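Local coordinates for putative Zn-dependent Alcohol Dehydrogenase (Rhodobacter sphaeroides, PDB 3IV6), which binds S-adenosylmethionine on a Rossmann-like fold and, despite its name, is probably an S-adenosylmethionine-dependent methyltransferase rather than an alcohol dehydrogenase, at residues Ser32-Ile38 and Leu245-Pro249; Phe39-Ile43 and Phe113-Asp117; Val144-Leu150 and Asn250-Phe256. The contacts are given in a common frame with arbitrary orientation. Residue numbers count along the deposited sequence, not the author numbering.

Contact 1 of 3, residues Ser32-Ile38 and Leu245-Pro249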
loop_
_atom_site.group_PDB
_atom_site.type_symbol
_atom_site.label_atom_id
_atom_site.label_comp_id
_atom_site.label_asym_id
_atom_site.label_seq_id
_atom_site.Cartn_x
_atom_site.Cartn_y
_atom_site.Cartn_z
ATOM N N SER A 32 13.903 -1.189 2.617
ATOM C CA SER A 32 15.374 -1.244 2.463
ATOM C C SER A 32 15.878 -2.417 1.568
ATOM O O SER A 32 15.098 -3.283 1.128
ATOM C CB SER A 32 15.991 -1.397 3.831
ATOM O OG SER A 32 15.503 -2.609 4.381
ATOM N N ASP A 33 17.177 -2.466 1.304
ATOM C CA ASP A 33 17.715 -3.631 0.595
ATOM C C ASP A 33 17.322 -4.948 1.307
ATOM O O ASP A 33 16.723 -5.843 0.695
ATOM C CB ASP A 33 19.231 -3.547 0.415
ATOM C CG ASP A 33 19.668 -2.421 -0.527
ATOM O OD1 ASP A 33 18.806 -1.744 -1.148
ATOM O OD2 ASP A 33 20.903 -2.220 -0.632
ATOM N N ARG A 34 17.617 -5.041 2.602
ATOM C CA ARG A 34 17.318 -6.242 3.341
ATOM C C ARG A 34 15.876 -6.680 3.201
ATOM O O ARG A 34 15.566 -7.907 3.097
ATOM C CB ARG A 34 17.602 -6.015 4.817
ATOM C CG ARG A 34 18.565 -6.996 5.371
ATOM C CD ARG A 34 20.009 -6.614 4.972
ATOM N NE ARG A 34 20.690 -7.776 4.439
ATOM C CZ ARG A 34 21.997 -7.857 4.286
ATOM N NH1 ARG A 34 22.523 -8.956 3.775
ATOM N NH2 ARG A 34 22.760 -6.845 4.652
ATOM N N GLU A 35 14.994 -5.675 3.250
ATOM C CA GLU A 35 13.559 -5.922 3.230
ATOM C C GLU A 35 13.052 -6.358 1.845
ATOM O O GLU A 35 12.163 -7.204 1.751
ATOM C CB GLU A 35 12.823 -4.703 3.743
ATOM C CG GLU A 35 13.054 -4.486 5.202
ATOM C CD GLU A 35 12.450 -3.209 5.726
ATOM O OE1 GLU A 35 12.268 -2.231 4.952
ATOM O OE2 GLU A 35 12.175 -3.197 6.938
ATOM N N ASN A 36 13.615 -5.777 0.784
ATOM C CA ASN A 36 13.377 -6.274 -0.557
ATOM C C ASN A 36 13.655 -7.782 -0.606
ATOM O O ASN A 36 12.831 -8.565 -1.075
ATOM C CB ASN A 36 14.252 -5.548 -1.582
ATOM C CG ASN A 36 13.786 -4.120 -1.859
ATOM O OD1 ASN A 36 12.671 -3.735 -1.526
ATOM N ND2 ASN A 36 14.640 -3.341 -2.478
ATOM N N ASP A 37 14.808 -8.178 -0.068
ATOM C CA ASP A 37 15.182 -9.574 0.058
ATOM C C ASP A 37 14.182 -10.450 0.843
ATOM O O ASP A 37 13.849 -11.560 0.423
ATOM C CB ASP A 37 16.588 -9.662 0.634
ATOM C CG ASP A 37 17.632 -9.115 -0.317
ATOM O OD1 ASP A 37 17.262 -8.778 -1.473
ATOM O OD2 ASP A 37 18.821 -9.012 0.080
ATOM N N ILE A 38 13.698 -9.966 1.973
ATOM C CA ILE A 38 12.723 -10.727 2.735
ATOM C C ILE A 38 11.401 -10.927 1.987
ATOM O O ILE A 38 10.760 -11.966 2.106
ATOM C CB ILE A 38 12.470 -10.048 4.083
ATOM C CG1 ILE A 38 13.719 -10.137 4.949
ATOM C CG2 ILE A 38 11.244 -10.628 4.795
ATOM C CD1 ILE A 38 13.748 -9.113 6.076
ATOM N N LEU A 245 9.644 -6.270 10.669
ATOM C CA LEU A 245 10.687 -5.950 9.702
ATOM C C LEU A 245 11.813 -5.150 10.349
ATOM O O LEU A 245 11.579 -4.356 11.260
ATOM C CB LEU A 245 10.101 -5.172 8.521
ATOM C CG LEU A 245 9.265 -5.979 7.526
ATOM C CD1 LEU A 245 8.804 -5.100 6.374
ATOM C CD2 LEU A 245 10.050 -7.176 7.011
ATOM N N PRO A 246 13.034 -5.365 9.871
ATOM C CA PRO A 246 14.228 -4.842 10.545
ATOM C C PRO A 246 14.280 -3.319 10.502
ATOM O O PRO A 246 14.430 -2.678 11.543
ATOM C CB PRO A 246 15.374 -5.430 9.720
ATOM C CG PRO A 246 14.797 -5.616 8.363
ATOM C CD PRO A 246 13.357 -5.989 8.576
ATOM N N ASP A 247 14.158 -2.751 9.307
ATOM C CA ASP A 247 14.482 -1.346 9.089
ATOM C C ASP A 247 13.249 -0.464 9.245
ATOM O O ASP A 247 13.274 0.534 9.965
ATOM C CB ASP A 247 15.099 -1.148 7.702
ATOM C CG ASP A 247 16.412 -1.887 7.537
ATOM O OD1 ASP A 247 16.669 -2.405 6.430
ATOM O OD2 ASP A 247 17.187 -1.951 8.516
ATOM N N ALA A 248 12.170 -0.838 8.565
ATOM C CA ALA A 248 10.971 -0.010 8.514
ATOM C C ALA A 248 10.382 0.193 9.906
ATOM O O ALA A 248 10.746 -0.504 10.852
ATOM C CB ALA A 248 9.939 -0.627 7.583
ATOM N N PRO A 249 9.470 1.153 10.023
ATOM C CA PRO A 249 9.020 1.633 11.334
ATOM C C PRO A 249 7.871 0.793 11.882
ATOM O O PRO A 249 6.742 0.908 11.404
ATOM C CB PRO A 249 8.536 3.052 11.033
ATOM C CG PRO A 249 9.342 3.477 9.858
ATOM C CD PRO A 249 9.547 2.239 9.031
#
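This is a mainly polar contact between the start of a helix and a loop, partly buried near the periphery of the domain. Residues S32-I38 open the helix that precedes the first strand of the main sheet, and L245-P249 form the connection between the antiparallel strands 237-244 and 251-258. E35, in the first turn of the helix, does most of the joining. Its OE2 accepts two backbone hydrogen bonds from the connection, from D247 N at 3.1 Å and from A248 N at 2.9 Å, the second nearly linear, so one carboxylate oxygen takes up two successive amides of a connection that is not regular strand. The other oxygen, OE1, turns back to S32 N at 3.0 Å. With the weak bond from E35 N to S32 OG (3.3 Å), this makes a capping box with S32 as N-cap, so that E35 serves its own helix and the connection at once. S32 OG also donates to D247 OD1; the modelled 2.4 Å is very short, and the position of D247 OD1 is less certain. In the methyltransferase-like fold the connection belongs to the hairpin formed by the last two strands, and T251 pairs with L245 through the backbone where the hairpin resumes. One turn further along the helix the contact becomes apolar: I38 CD1 lies 4.0 Å from P246 CD, and I38 CG2 lies 4.3 Å from L245 CD2. Beneath them, I38 and L245 both rest on L253 of strand 251-258.

Contact 2 of 3, residues Phe39-Ile43 and Phe113-Asp117. With SAM (S-adenosylmethionine), chain E.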
loop_
_atom_site.group_PDB
_atom_site.type_symbol
_atom_site.label_atom_id
_atom_site.label_comp_id
_atom_site.label_asym_id
_atom_site.label_seq_id
_atom_site.Cartn_x
_atom_site.Cartn_y
_atom_site.Cartn_z
ATOM N N PHE A 39 11.000 -9.913 1.229
ATOM C CA PHE A 39 9.794 -9.922 0.399
ATOM C C PHE A 39 9.906 -11.013 -0.666
ATOM O O PHE A 39 8.914 -11.466 -1.224
ATOM C CB PHE A 39 9.605 -8.541 -0.291
ATOM C CG PHE A 39 8.590 -7.650 0.392
ATOM C CD1 PHE A 39 8.995 -6.554 1.126
ATOM C CD2 PHE A 39 7.228 -7.944 0.329
ATOM C CE1 PHE A 39 8.068 -5.756 1.763
ATOM C CE2 PHE A 39 6.290 -7.147 0.970
ATOM C CZ PHE A 39 6.710 -6.048 1.697
ATOM N N LEU A 40 11.130 -11.439 -0.927
ATOM C CA LEU A 40 11.420 -12.220 -2.106
ATOM C C LEU A 40 11.947 -13.607 -1.793
ATOM O O LEU A 40 12.279 -14.351 -2.697
ATOM C CB LEU A 40 12.439 -11.471 -2.985
ATOM C CG LEU A 40 11.948 -10.234 -3.734
ATOM C CD1 LEU A 40 13.109 -9.612 -4.507
ATOM C CD2 LEU A 40 10.842 -10.619 -4.644
ATOM N N GLU A 41 12.035 -13.945 -0.522
ATOM C CA GLU A 41 12.589 -15.230 -0.143
ATOM C C GLU A 41 11.807 -16.404 -0.686
ATOM O O GLU A 41 10.597 -16.413 -0.621
ATOM C CB GLU A 41 12.650 -15.357 1.363
ATOM C CG GLU A 41 13.569 -14.378 2.020
ATOM C CD GLU A 41 13.515 -14.492 3.521
ATOM O OE1 GLU A 41 12.710 -15.304 4.039
ATOM O OE2 GLU A 41 14.277 -13.764 4.183
ATOM N N ASN A 42 12.519 -17.408 -1.185
ATOM C CA ASN A 42 11.885 -18.617 -1.682
ATOM C C ASN A 42 11.156 -18.356 -2.969
ATOM O O ASN A 42 10.442 -19.233 -3.446
ATOM C CB ASN A 42 10.890 -19.187 -0.681
ATOM C CG ASN A 42 11.536 -19.593 0.609
ATOM O OD1 ASN A 42 12.763 -19.572 0.735
ATOM N ND2 ASN A 42 10.713 -19.953 1.595
ATOM N N ILE A 43 11.297 -17.140 -3.503
ATOM C CA ILE A 43 10.838 -16.848 -4.855
ATOM C C ILE A 43 11.996 -17.066 -5.833
ATOM O O ILE A 43 13.108 -16.554 -5.639
ATOM C CB ILE A 43 10.300 -15.444 -5.007
ATOM C CG1 ILE A 43 9.150 -15.213 -4.033
ATOM C CG2 ILE A 43 9.883 -15.201 -6.459
ATOM C CD1 ILE A 43 8.613 -13.814 -4.100
ATOM N N PHE A 113 2.883 -15.370 -6.506
ATOM C CA PHE A 113 3.062 -14.421 -5.412
ATOM C C PHE A 113 2.470 -13.052 -5.692
ATOM O O PHE A 113 2.591 -12.519 -6.795
ATOM C CB PHE A 113 4.540 -14.256 -5.077
ATOM C CG PHE A 113 5.188 -15.509 -4.587
ATOM C CD1 PHE A 113 5.139 -15.845 -3.248
ATOM C CD2 PHE A 113 5.847 -16.356 -5.469
ATOM C CE1 PHE A 113 5.742 -17.002 -2.793
ATOM C CE2 PHE A 113 6.441 -17.505 -5.032
ATOM C CZ PHE A 113 6.395 -17.834 -3.692
ATOM N N VAL A 114 1.817 -12.489 -4.678
ATOM C CA VAL A 114 1.422 -11.088 -4.740
ATOM C C VAL A 114 2.123 -10.380 -3.600
ATOM O O VAL A 114 1.966 -10.742 -2.426
ATOM C CB VAL A 114 -0.103 -10.907 -4.623
ATOM C CG1 VAL A 114 -0.463 -9.479 -4.124
ATOM C CG2 VAL A 114 -0.790 -11.209 -5.947
ATOM N N LEU A 115 2.939 -9.400 -3.952
ATOM C CA LEU A 115 3.648 -8.581 -2.964
ATOM C C LEU A 115 3.119 -7.124 -2.898
ATOM O O LEU A 115 2.753 -6.528 -3.917
ATOM C CB LEU A 115 5.151 -8.577 -3.261
ATOM C CG LEU A 115 5.735 -9.866 -3.829
ATOM C CD1 LEU A 115 7.162 -9.643 -4.250
ATOM C CD2 LEU A 115 5.610 -11.034 -2.875
ATOM N N ASN A 116 3.049 -6.567 -1.691
ATOM C CA ASN A 116 2.960 -5.112 -1.550
ATOM C C ASN A 116 3.495 -4.606 -0.219
ATOM O O ASN A 116 3.374 -5.297 0.810
ATOM C CB ASN A 116 1.538 -4.601 -1.811
ATOM C CG ASN A 116 0.475 -5.348 -1.003
ATOM O OD1 ASN A 116 -0.128 -6.304 -1.487
ATOM N ND2 ASN A 116 0.212 -4.877 0.210
ATOM N N ASP A 117 4.112 -3.425 -0.254
ATOM C CA ASP A 117 4.697 -2.824 0.939
ATOM C C ASP A 117 3.903 -1.631 1.453
ATOM O O ASP A 117 3.977 -0.552 0.874
ATOM C CB ASP A 117 6.131 -2.372 0.678
ATOM C CG ASP A 117 6.798 -1.777 1.930
ATOM O OD1 ASP A 117 6.560 -2.274 3.060
ATOM O OD2 ASP A 117 7.585 -0.823 1.780
HETATM N N SAM E . 4.507 3.580 -1.708
HETATM C CA SAM E . 5.024 2.896 -0.536
HETATM C C SAM E . 6.110 1.911 -0.913
HETATM O O SAM E . 6.478 1.715 -2.079
HETATM O OXT SAM E . 6.631 1.327 0.009
HETATM C CB SAM E . 3.903 2.249 0.270
HETATM C CG SAM E . 2.478 2.658 -0.129
HETATM S SD SAM E . 1.748 1.816 -1.570
HETATM C CE SAM E . 3.117 0.814 -2.216
HETATM C "C5'" SAM E . 1.472 3.180 -2.756
HETATM C "C4'" SAM E . 1.421 2.845 -4.243
HETATM O "O4'" SAM E . 0.302 2.017 -4.508
HETATM C "C3'" SAM E . 1.227 4.071 -5.117
HETATM O "O3'" SAM E . 1.975 3.852 -6.292
HETATM C "C2'" SAM E . -0.239 4.050 -5.497
HETATM O "O2'" SAM E . -0.451 4.546 -6.801
HETATM C "C1'" SAM E . -0.590 2.574 -5.444
HETATM N N9 SAM E . -1.969 2.361 -4.985
HETATM C C8 SAM E . -2.562 2.950 -3.898
HETATM N N7 SAM E . -3.849 2.519 -3.816
HETATM C C5 SAM E . -4.102 1.654 -4.838
HETATM C C6 SAM E . -5.247 0.928 -5.214
HETATM N N6 SAM E . -6.401 1.000 -4.544
HETATM N N1 SAM E . -5.178 0.136 -6.333
HETATM C C2 SAM E . -3.997 0.085 -7.063
HETATM N N3 SAM E . -2.867 0.776 -6.697
HETATM C C4 SAM E . -2.918 1.557 -5.593
#
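I43 CG1 sits over the face of the F113 ring, 3.7 Å from its centroid and 10° off the normal, a CH-pi contact. It joins strand 113-117, the fourth strand of the Rossmann-like methyltransferase sheet, to the segment leading from helix 33-39 into the first strand. A type II turn from L40 to I43, with N42 at positive phi and I43 N bonded to L40 O at 3.1 Å, reverses the chain so that F39 and I43 both point at the strand. L115 fills the space between them, its CD1 3.8 Å from L40 CD2 and its CD2 4.3 Å from I43 CD1. The backbone of this segment is held from strand 143-149: R145 NH2 hydrogen-bonds to F39 O and E41 O. Beyond L115, the F39 ring reaches the pocket end of the strand, where D117 OD1 is hydrogen-bonded to S147 OG, D117 OD2 is 2.9 Å from OXT of S-adenosylmethionine, and F39 CZ is 3.9 Å from D117 CB.

Contact 3 of 3, residues Val144-Leu150 and Asn250-Phe256; sequences VRASVKL and NTMLYQF
V144, A146, V148, M252 (a selenomethionine), Y254 and F256 form one apolar face of two neighbouring strands. F256 (chi1 p, chi2 99°) folds its ring across the pair, so that V144 CB lies over the ring face, 3.9 Å from the centroid and 12° off the normal, while A146 CB meets the ring edge at CE2, 4.1 Å away. Y254 (chi1 m) places CE2 4.0 Å from V148 CG2, and L150 CD1 packs 3.8 Å from M252 CB. Helices 125-139 and 219-226 cover this face. On the other face L253 (chi1 t, chi2 p) brings CD1 to 4.1 Å from both R145 CB and S147 CB.

Both backbones are extended and run antiparallel at 158°, their axes 4.4 Å apart at closest. V144-F256, A146-Y254 and V148-M252 are hydrogen-bonded pairs. V144 N to F256 O and F256 N to V144 O are both 2.9 Å. A146 N lies 2.8 Å from Y254 O. Y254 N lies 3.0 Å from A146 O. V148 N lies 2.8 Å from M252 O. M252 N lies 3.1 Å from V148 O. R145-Q255, S147-L253 and K149-T251 alternate with them as non-hydrogen-bonded pairs.

At one end R145 NE bonds weakly to Q255 OE1 (3.1 Å), while R145 NH2 reaches E41 O and Q255 NE2 reaches E240. At the other, N250, at phi/psi 44/51°, accepts L150 N at O (3.1 Å) and donates ND2 to L150 O (3.3 Å), which K149 NZ also meets at 3.0 Å. Strand 251-258, inserted antiparallel between 143-149 and 237-244 (order 3-2-1-4-5-7-6), is the class I methyltransferase signature.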
loop_
_atom_site.group_PDB
_atom_site.type_symbol
_atom_site.label_atom_id
_atom_site.label_comp_id
_atom_site.label_asym_id
_atom_site.label_seq_id
_atom_site.Cartn_x
_atom_site.Cartn_y
_atom_site.Cartn_z
ATOM N N VAL A 144 0.345 -14.492 -0.647
ATOM C CA VAL A 144 0.315 -13.032 -0.620
ATOM C C VAL A 144 1.244 -12.611 0.488
ATOM O O VAL A 144 1.166 -13.136 1.602
ATOM C CB VAL A 144 -1.103 -12.499 -0.315
ATOM C CG1 VAL A 144 -1.157 -10.900 -0.125
ATOM C CG2 VAL A 144 -2.048 -12.971 -1.398
ATOM N N ARG A 145 2.141 -11.681 0.176
ATOM C CA ARG A 145 2.984 -11.072 1.196
ATOM C C ARG A 145 2.698 -9.588 1.240
ATOM O O ARG A 145 2.918 -8.837 0.274
ATOM C CB ARG A 145 4.450 -11.371 0.916
ATOM C CG ARG A 145 4.787 -12.875 0.942
ATOM C CD ARG A 145 6.212 -13.111 0.583
ATOM N NE ARG A 145 6.562 -14.511 0.768
ATOM C CZ ARG A 145 7.728 -15.068 0.428
ATOM N NH1 ARG A 145 7.923 -16.373 0.664
ATOM N NH2 ARG A 145 8.696 -14.347 -0.133
ATOM N N ALA A 146 2.143 -9.165 2.363
ATOM C CA ALA A 146 1.710 -7.760 2.512
ATOM C C ALA A 146 2.193 -7.150 3.831
ATOM O O ALA A 146 1.838 -7.626 4.899
ATOM C CB ALA A 146 0.179 -7.655 2.403
ATOM N N SER A 147 3.027 -6.122 3.767
ATOM C CA SER A 147 3.506 -5.526 5.005
ATOM C C SER A 147 2.581 -4.385 5.402
ATOM O O SER A 147 2.020 -3.733 4.549
ATOM C CB SER A 147 4.861 -4.971 4.775
ATOM O OG SER A 147 4.734 -3.905 3.860
ATOM N N VAL A 148 2.416 -4.155 6.695
ATOM C CA VAL A 148 1.582 -3.085 7.169
ATOM C C VAL A 148 2.298 -2.304 8.253
ATOM O O VAL A 148 2.825 -2.883 9.167
ATOM C CB VAL A 148 0.311 -3.624 7.775
ATOM C CG1 VAL A 148 -0.660 -2.447 8.067
ATOM C CG2 VAL A 148 -0.327 -4.624 6.811
ATOM N N LYS A 149 2.330 -0.983 8.148
ATOM C CA LYS A 149 2.876 -0.147 9.215
ATOM C C LYS A 149 1.888 -0.087 10.373
ATOM O O LYS A 149 0.742 0.182 10.144
ATOM C CB LYS A 149 3.157 1.270 8.710
ATOM C CG LYS A 149 4.330 1.904 9.387
ATOM C CD LYS A 149 4.114 3.355 9.724
ATOM C CE LYS A 149 3.332 3.481 11.012
ATOM N NZ LYS A 149 4.158 3.060 12.187
ATOM N N LEU A 150 2.338 -0.296 11.610
ATOM C CA LEU A 150 1.421 -0.441 12.725
ATOM C C LEU A 150 1.492 0.707 13.716
ATOM O O LEU A 150 2.559 1.272 13.974
ATOM C CB LEU A 150 1.623 -1.764 13.448
ATOM C CG LEU A 150 1.619 -3.072 12.639
ATOM C CD1 LEU A 150 2.162 -4.198 13.497
ATOM C CD2 LEU A 150 0.226 -3.451 12.124
ATOM N N ASN A 250 8.164 -0.044 12.873
ATOM C CA ASN A 250 7.152 -0.910 13.467
ATOM C C ASN A 250 6.274 -1.577 12.415
ATOM O O ASN A 250 5.046 -1.527 12.494
ATOM C CB ASN A 250 6.287 -0.124 14.453
ATOM C CG ASN A 250 5.640 -1.013 15.498
ATOM O OD1 ASN A 250 6.272 -1.925 16.031
ATOM N ND2 ASN A 250 4.372 -0.752 15.794
ATOM N N THR A 251 6.910 -2.201 11.428
ATOM C CA THR A 251 6.208 -2.671 10.240
ATOM C C THR A 251 6.205 -4.194 10.167
ATOM O O THR A 251 7.255 -4.820 10.026
ATOM C CB THR A 251 6.838 -2.106 8.953
ATOM O OG1 THR A 251 6.439 -0.740 8.781
ATOM C CG2 THR A 251 6.393 -2.914 7.743
HETATM N N MSE A 252 5.017 -4.783 10.265
HETATM C CA MSE A 252 4.877 -6.234 10.226
HETATM C C MSE A 252 4.548 -6.719 8.819
HETATM O O MSE A 252 3.656 -6.184 8.160
HETATM C CB MSE A 252 3.796 -6.693 11.206
HETATM C CG MSE A 252 3.682 -8.203 11.342
HETATM SE SE MSE A 252 4.544 -8.881 12.954
HETATM C CE MSE A 252 3.646 -7.759 14.272
ATOM N N LEU A 253 5.275 -7.734 8.363
ATOM C CA LEU A 253 4.988 -8.368 7.082
ATOM C C LEU A 253 4.178 -9.646 7.268
ATOM O O LEU A 253 4.523 -10.498 8.086
ATOM C CB LEU A 253 6.287 -8.674 6.333
ATOM C CG LEU A 253 6.161 -9.558 5.091
ATOM C CD1 LEU A 253 5.127 -8.991 4.130
ATOM C CD2 LEU A 253 7.510 -9.713 4.403
ATOM N N TYR A 254 3.098 -9.773 6.504
ATOM C CA TYR A 254 2.129 -10.854 6.711
ATOM C C TYR A 254 2.046 -11.674 5.475
ATOM O O TYR A 254 1.787 -11.124 4.400
ATOM C CB TYR A 254 0.708 -10.321 6.949
ATOM C CG TYR A 254 0.600 -9.494 8.170
ATOM C CD1 TYR A 254 0.077 -10.030 9.344
ATOM C CD2 TYR A 254 1.052 -8.180 8.175
ATOM C CE1 TYR A 254 -0.020 -9.275 10.495
ATOM C CE2 TYR A 254 0.965 -7.393 9.339
ATOM C CZ TYR A 254 0.428 -7.957 10.504
ATOM O OH TYR A 254 0.341 -7.239 11.672
ATOM N N GLN A 255 2.223 -12.985 5.641
ATOM C CA GLN A 255 2.158 -13.939 4.541
ATOM C C GLN A 255 0.916 -14.783 4.753
ATOM O O GLN A 255 0.730 -15.395 5.805
ATOM C CB GLN A 255 3.429 -14.791 4.502
ATOM C CG GLN A 255 3.353 -16.002 3.580
ATOM C CD GLN A 255 4.695 -16.690 3.438
ATOM O OE1 GLN A 255 5.722 -16.031 3.304
ATOM N NE2 GLN A 255 4.697 -18.023 3.475
ATOM N N PHE A 256 0.038 -14.779 3.765
ATOM C CA PHE A 256 -1.240 -15.474 3.882
ATOM C C PHE A 256 -1.740 -16.042 2.551
ATOM O O PHE A 256 -1.256 -15.705 1.462
ATOM C CB PHE A 256 -2.314 -14.581 4.541
ATOM C CG PHE A 256 -2.633 -13.281 3.791
ATOM C CD1 PHE A 256 -3.759 -13.191 2.961
ATOM C CD2 PHE A 256 -1.840 -12.138 3.920
ATOM C CE1 PHE A 256 -4.098 -11.991 2.281
ATOM C CE2 PHE A 256 -2.176 -10.949 3.230
ATOM C CZ PHE A 256 -3.305 -10.887 2.432
#

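Contact 3 is the deepest of the three, joining two strands of the main sheet through backbone pairing. Contact 2 is also buried but lays a turn on a strand through side chains, whereas contact 1, partly exposed, centres on the carboxylate of E35, with a small apolar patch. Strand 113-117 lies beside 143-149, so contacts 2 and 3 meet directly: V114 O pairs with R145 N (2.8 Å). Contacts 1 and 2 share one continuous stretch, helix 33-39 running into the turn. Residues 245-249 lead straight into contact 3, and L245 N approaches T251 O at 2.9 Å. The S-adenosylmethionine pocket borders contact 2, through D117, while contact 1 stands further back.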